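Local coordinates for protein TssK C (Escherichia coli, PDB 5M2Y) that serves as a baseplate component of the type VI secretion system, its C-terminal domain probably docking the baseplate onto the membrane complex, at residues 54-59 against 100-105. Numbering follows the deposited sequence.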
# COMPACT_ATOMS: atom_id res chain seq x y z
N GLY A 54 4.03 -4.34 6.52
CA GLY A 54 5.14 -4.66 7.40
C GLY A 54 5.44 -3.53 8.35
O GLY A 54 5.04 -2.39 8.12
N SER A 55 6.10 -3.84 9.44
CA SER A 55 6.42 -2.84 10.41
C SER A 55 7.49 -1.94 9.84
O SER A 55 8.48 -2.41 9.41
CB SER A 55 6.98 -3.49 11.65
OG SER A 55 7.30 -2.54 12.61
N PRO A 56 7.23 -0.64 9.87
CA PRO A 56 8.20 0.32 9.36
C PRO A 56 9.26 0.68 10.42
O PRO A 56 10.23 1.29 10.07
CB PRO A 56 7.37 1.56 9.09
CG PRO A 56 6.23 1.46 9.98
CD PRO A 56 6.00 0.02 10.28
N ASP A 57 9.04 0.28 11.66
CA ASP A 57 9.94 0.66 12.73
C ASP A 57 10.31 -0.38 13.76
O ASP A 57 10.79 -0.02 14.80
CB ASP A 57 9.33 1.84 13.47
CG ASP A 57 7.95 1.54 14.05
OD1 ASP A 57 7.52 0.41 13.96
OD2 ASP A 57 7.32 2.44 14.62
N ASP A 58 10.12 -1.64 13.48
CA ASP A 58 10.45 -2.66 14.44
C ASP A 58 11.95 -2.76 14.63
O ASP A 58 12.70 -2.72 13.69
CB ASP A 58 9.87 -4.00 14.11
CG ASP A 58 9.95 -4.96 15.26
OD1 ASP A 58 9.19 -4.82 16.21
OD2 ASP A 58 10.78 -5.82 15.17
N VAL A 59 12.34 -2.87 15.90
CA VAL A 59 13.73 -2.98 16.29
C VAL A 59 14.06 -4.31 16.96
O VAL A 59 15.12 -4.48 17.50
CB VAL A 59 14.16 -1.77 17.13
CG1 VAL A 59 14.14 -0.53 16.30
CG2 VAL A 59 13.25 -1.58 18.32
N ALA A 100 -0.61 5.01 10.71
CA ALA A 100 -0.26 6.17 9.90
C ALA A 100 0.95 6.89 10.49
O ALA A 100 1.90 7.18 9.77
CB ALA A 100 -1.44 7.12 9.84
N ARG A 101 0.93 7.12 11.81
CA ARG A 101 2.02 7.76 12.53
C ARG A 101 3.31 6.94 12.43
O ARG A 101 4.34 7.52 12.14
CB ARG A 101 1.63 7.99 14.01
CG ARG A 101 2.68 8.70 14.87
CD ARG A 101 2.20 8.94 16.29
N ALA A 102 3.23 5.60 12.62
CA ALA A 102 4.39 4.70 12.56
C ALA A 102 5.09 4.76 11.21
O ALA A 102 6.31 4.82 11.19
CB ALA A 102 3.98 3.27 12.88
N MET A 103 4.33 4.77 10.10
CA MET A 103 4.89 4.83 8.75
C MET A 103 5.49 6.21 8.44
O MET A 103 6.61 6.28 7.92
CB MET A 103 3.84 4.48 7.70
CG MET A 103 3.52 3.02 7.67
SD MET A 103 2.34 2.62 6.39
CE MET A 103 0.93 3.29 7.07
N LEU A 104 4.75 7.28 8.76
CA LEU A 104 5.20 8.64 8.51
C LEU A 104 6.44 9.02 9.34
O LEU A 104 7.36 9.62 8.80
CB LEU A 104 4.06 9.65 8.68
CG LEU A 104 2.90 9.51 7.67
CD1 LEU A 104 1.66 10.21 8.16
CD2 LEU A 104 3.31 9.98 6.27
N ASP A 105 6.48 8.59 10.62
CA ASP A 105 7.63 8.85 11.50
C ASP A 105 8.87 8.09 11.06
O ASP A 105 9.98 8.62 11.16
CB ASP A 105 7.31 8.49 12.96
CG ASP A 105 6.41 9.48 13.67
OD1 ASP A 105 6.14 10.57 13.12
OD2 ASP A 105 5.99 9.18 14.80
O HOH W 1 7.71 4.93 13.53
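Pro56 sets the CG corner of its ring against the backbone and side chains of Ala102 and Met103. This is loop-on-helix packing at one edge of the antiparallel sheet of the TssK C-terminal domain. The loop leaves outermost strand 52-54, and the helix, 97-106, leads into strand 108-112, which pairs with that edge strand.

In the tight part, the buried Pro56 and Met103 meet, with Ala102 beside them; the closest contacts are to the helix backbone. Pro56 CG lies 3.6 Å from Ala102 O and 3.8 Å from Met103 N, so it rests on the peptide link between the two helix residues. From there it also meets Ala102 CB at 4.1 Å and Met103 CG at 3.9 Å. Met103 places CG beside its own backbone N, anti to the carbonyl carbon (chi1 -74°). This turns Met103 CG back to Pro56 CG, although the Met103 CB points away from the loop. The chain then bends at chi3, and the Met103 side chain also touches Leu19 and Leu67.

The other side is loose and wet. Asp57 is exposed, and no direct hydrogen bond joins 54-59 to 100-105. Asp57 OD2 comes no nearer to residues 100-105 than 3.9 Å, at the methyl CB of Ala102. Within the loop, Asp57 N makes a weak hydrogen bond to Ser55 OG. Pro56 O is held from elsewhere, by the guanidinium NH2 of Arg108. Asp57 reaches the helix backbone through one water. That water gives one hydrogen to Asp57 OD2, at 2.7 Å, and the other to Ala102 O, also at 2.7 Å.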